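Local coordinates for Alr3699 protein (Nostoc sp., PDB 4XSO) that is probably a glycosyltransferase of the GT-B clan, built from two Rossmann-like domains, its specific role not being established, at residues Leu224-Ala229 against His255-Arg260. Sequence-based numbering, arbitrary orientation.
Sequences LIDALA and HQQITR
Gln257 reaches from helix 248-260 to the side of helix 221-228 and meets both Asp226 and Ile225 there. Its amide nitrogen NE2 donates to OD1 of Asp226 over 2.7 Å, a short bond but a bent one, with 130° at the hydrogen. OD1 lies close to the plane of the Gln257 amide, whereas the donor comes down on the carboxylate from well above its plane, and the two flat groups are steeply inclined to each other. The reach comes from an outstretched chain, CG anti to the backbone N (chi1 176°) and the next torsion also extended. NE2 bonds as well to the carbonyl oxygen of His222, one turn back on helix 221-228, and this pair of acceptors should fix which way round the amide sits. OE1, by contrast, is buried without a polar partner. The guanidinium of Arg260 stays farther off, its NH2 5.1 Å from Asp226 OD1, where it may add a modest favourable charge effect.

Van der Waals packing makes up the rest of the interface. The methyl CG2 of Ile225 lies against the amide carbon CD of Gln257 at 3.6 Å, and the same methyl makes an apolar contact of 3.8 Å with CG1 of Ile258. The two isoleucines cross at about a right angle, and the other branch of Ile225 ends with CD1 3.9 Å from CD1 of Ile258. Leu261 touches both Ile225 and Asp226, while Val267 and Phe269 of strand 267-271 back Ile258.

Over residues 224-228 and 255-260 the helix axes run nearly parallel (4°) and come within 10.2 Å of each other. Such side-by-side helices, with Leu224 and Leu228 packing on strand 235-240, are characteristic of successive beta-alpha-beta crossovers on one face of the parallel sheet in a Rossmann-like GT-B domain.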
ATOM      1  N   LEU A 224      36.489 -14.513 -21.777  1.00 29.70           N
ATOM      2  CA  LEU A 224      36.700 -15.647 -22.661  1.00 31.79           C
ATOM      3  C   LEU A 224      37.630 -15.259 -23.827  1.00 30.47           C
ATOM      4  O   LEU A 224      38.506 -16.024 -24.207  1.00 31.40           O
ATOM      5  CB  LEU A 224      35.350 -16.244 -23.155  1.00 32.55           C
ATOM      6  CG  LEU A 224      35.453 -17.374 -24.197  1.00 35.74           C
ATOM      7  CD1 LEU A 224      36.188 -18.554 -23.603  1.00 35.35           C
ATOM      8  CD2 LEU A 224      34.043 -17.808 -24.634  1.00 36.81           C
ATOM      9  N   ILE A 225      37.376 -14.104 -24.429  1.00 32.33           N
ATOM     10  CA  ILE A 225      38.185 -13.602 -25.547  1.00 37.32           C
ATOM     11  C   ILE A 225      39.670 -13.413 -25.106  1.00 36.57           C
ATOM     12  O   ILE A 225      40.531 -13.968 -25.769  1.00 34.91           O
ATOM     13  CB  ILE A 225      37.538 -12.342 -26.168  1.00 36.63           C
ATOM     14  CG1 ILE A 225      36.179 -12.735 -26.783  1.00 36.42           C
ATOM     15  CG2 ILE A 225      38.449 -11.756 -27.229  1.00 33.32           C
ATOM     16  CD1 ILE A 225      35.232 -11.578 -26.925  1.00 39.19           C
ATOM     17  N   ASP A 226      39.944 -12.771 -23.950  1.00 32.90           N
ATOM     18  CA  ASP A 226      41.340 -12.690 -23.463  1.00 36.89           C
ATOM     19  C   ASP A 226      41.943 -14.081 -23.241  1.00 39.76           C
ATOM     20  O   ASP A 226      43.052 -14.367 -23.663  1.00 39.69           O
ATOM     21  CB  ASP A 226      41.426 -11.929 -22.166  1.00 41.13           C
ATOM     22  CG  ASP A 226      41.303 -10.434 -22.331  1.00 45.92           C
ATOM     23  OD1 ASP A 226      41.563  -9.953 -23.429  1.00 48.34           O
ATOM     24  OD2 ASP A 226      40.921  -9.739 -21.343  1.00 47.76           O
ATOM     25  N   ALA A 227      41.178 -15.005 -22.657  1.00 35.80           N
ATOM     26  CA  ALA A 227      41.702 -16.357 -22.508  1.00 33.22           C
ATOM     27  C   ALA A 227      41.972 -17.032 -23.865  1.00 33.05           C
ATOM     28  O   ALA A 227      42.904 -17.816 -23.991  1.00 33.71           O
ATOM     29  CB  ALA A 227      40.751 -17.218 -21.683  1.00 35.24           C
ATOM     30  N   LEU A 228      41.169 -16.764 -24.890  1.00 31.16           N
ATOM     31  CA  LEU A 228      41.387 -17.413 -26.184  1.00 36.99           C
ATOM     32  C   LEU A 228      42.775 -17.054 -26.733  1.00 39.58           C
ATOM     33  O   LEU A 228      43.461 -17.882 -27.307  1.00 38.69           O
ATOM     34  CB  LEU A 228      40.303 -16.974 -27.179  1.00 42.95           C
ATOM     35  CG  LEU A 228      39.724 -18.086 -28.048  1.00 51.93           C
ATOM     36  CD1 LEU A 228      39.327 -19.268 -27.188  1.00 51.33           C
ATOM     37  CD2 LEU A 228      38.512 -17.595 -28.839  1.00 57.17           C
ATOM     38  N   ALA A 229      43.181 -15.821 -26.482  1.00 38.40           N
ATOM     39  CA  ALA A 229      44.505 -15.336 -26.853  1.00 45.88           C
ATOM     40  C   ALA A 229      45.589 -16.233 -26.305  1.00 46.33           C
ATOM     41  O   ALA A 229      46.685 -16.232 -26.840  1.00 48.15           O
ATOM     42  CB  ALA A 229      44.689 -13.909 -26.365  1.00 45.62           C
ATOM     43  N   HIS A 255      34.037  -6.569 -30.409  1.00 34.30           N
ATOM     44  CA  HIS A 255      34.529  -6.667 -31.792  1.00 36.77           C
ATOM     45  C   HIS A 255      35.948  -6.121 -31.953  1.00 39.01           C
ATOM     46  O   HIS A 255      36.791  -6.708 -32.664  1.00 35.20           O
ATOM     47  CB  HIS A 255      33.556  -5.962 -32.746  1.00 38.91           C
ATOM     48  CG  HIS A 255      32.302  -6.755 -33.052  1.00 35.58           C
ATOM     49  ND1 HIS A 255      32.337  -7.989 -33.650  1.00 39.83           N
ATOM     50  CD2 HIS A 255      30.997  -6.407 -33.013  1.00 36.47           C
ATOM     51  CE1 HIS A 255      31.111  -8.421 -33.891  1.00 37.01           C
ATOM     52  NE2 HIS A 255      30.273  -7.477 -33.512  1.00 39.70           N
ATOM     53  N   GLN A 256      36.239  -5.044 -31.230  1.00 41.32           N
ATOM     54  CA  GLN A 256      37.532  -4.362 -31.395  1.00 41.79           C
ATOM     55  C   GLN A 256      38.570  -5.183 -30.726  1.00 39.71           C
ATOM     56  O   GLN A 256      39.658  -5.430 -31.281  1.00 41.41           O
ATOM     57  CB  GLN A 256      37.508  -2.982 -30.736  1.00 43.46           C
ATOM     58  CG  GLN A 256      36.485  -2.044 -31.386  1.00 58.11           C
ATOM     59  CD  GLN A 256      36.779  -0.571 -31.121  1.00 65.10           C
ATOM     60  OE1 GLN A 256      36.249   0.029 -30.170  1.00 73.86           O
ATOM     61  NE2 GLN A 256      37.651   0.011 -31.951  1.00 59.20           N
ATOM     62  N   GLN A 257      38.207  -5.662 -29.526  1.00 39.13           N
ATOM     63  CA  GLN A 257      39.083  -6.529 -28.742  1.00 35.36           C
ATOM     64  C   GLN A 257      39.497  -7.733 -29.612  1.00 37.08           C
ATOM     65  O   GLN A 257      40.694  -8.080 -29.726  1.00 35.04           O
ATOM     66  CB  GLN A 257      38.372  -7.017 -27.430  1.00 38.81           C
ATOM     67  CG  GLN A 257      39.189  -8.007 -26.596  1.00 39.47           C
ATOM     68  CD  GLN A 257      38.446  -8.647 -25.426  1.00 39.75           C
ATOM     69  OE1 GLN A 257      37.243  -8.547 -25.324  1.00 39.19           O
ATOM     70  NE2 GLN A 257      39.175  -9.333 -24.560  1.00 38.88           N
ATOM     71  N   ILE A 258      38.497  -8.433 -30.151  1.00 34.01           N
ATOM     72  CA  ILE A 258      38.756  -9.588 -30.947  1.00 33.24           C
ATOM     73  C   ILE A 258      39.714  -9.295 -32.142  1.00 34.78           C
ATOM     74  O   ILE A 258      40.621 -10.050 -32.442  1.00 34.39           O
ATOM     75  CB  ILE A 258      37.416 -10.150 -31.502  1.00 34.94           C
ATOM     76  CG1 ILE A 258      36.578 -10.794 -30.394  1.00 34.15           C
ATOM     77  CG2 ILE A 258      37.671 -11.128 -32.661  1.00 34.03           C
ATOM     78  CD1 ILE A 258      35.137 -10.917 -30.775  1.00 33.88           C
ATOM     79  N   THR A 259      39.440  -8.239 -32.880  1.00 38.41           N
ATOM     80  CA  THR A 259      40.364  -7.795 -33.941  1.00 39.70           C
ATOM     81  C   THR A 259      41.729  -7.359 -33.367  1.00 37.78           C
ATOM     82  O   THR A 259      42.752  -7.766 -33.846  1.00 40.10           O
ATOM     83  CB  THR A 259      39.759  -6.629 -34.710  1.00 43.37           C
ATOM     84  OG1 THR A 259      38.620  -7.100 -35.450  1.00 44.12           O
ATOM     85  CG2 THR A 259      40.815  -6.050 -35.686  1.00 48.17           C
ATOM     86  N   ARG A 260      41.758  -6.573 -32.312  1.00 38.62           N
ATOM     87  CA  ARG A 260      43.062  -6.265 -31.686  1.00 41.90           C
ATOM     88  C   ARG A 260      43.919  -7.515 -31.268  1.00 49.52           C
ATOM     89  O   ARG A 260      45.166  -7.522 -31.389  1.00 45.89           O
ATOM     90  CB  ARG A 260      42.807  -5.338 -30.504  1.00 43.95           C
ATOM     91  CG  ARG A 260      44.038  -4.969 -29.664  1.00 52.45           C
ATOM     92  CD  ARG A 260      43.712  -3.890 -28.597  1.00 50.08           C
ATOM     93  NE  ARG A 260      42.699  -4.288 -27.601  1.00 55.72           N
ATOM     94  CZ  ARG A 260      42.860  -5.208 -26.633  1.00 63.65           C
ATOM     95  NH1 ARG A 260      43.993  -5.885 -26.489  1.00 71.02           N
ATOM     96  NH2 ARG A 260      41.867  -5.469 -25.792  1.00 66.81           N
TER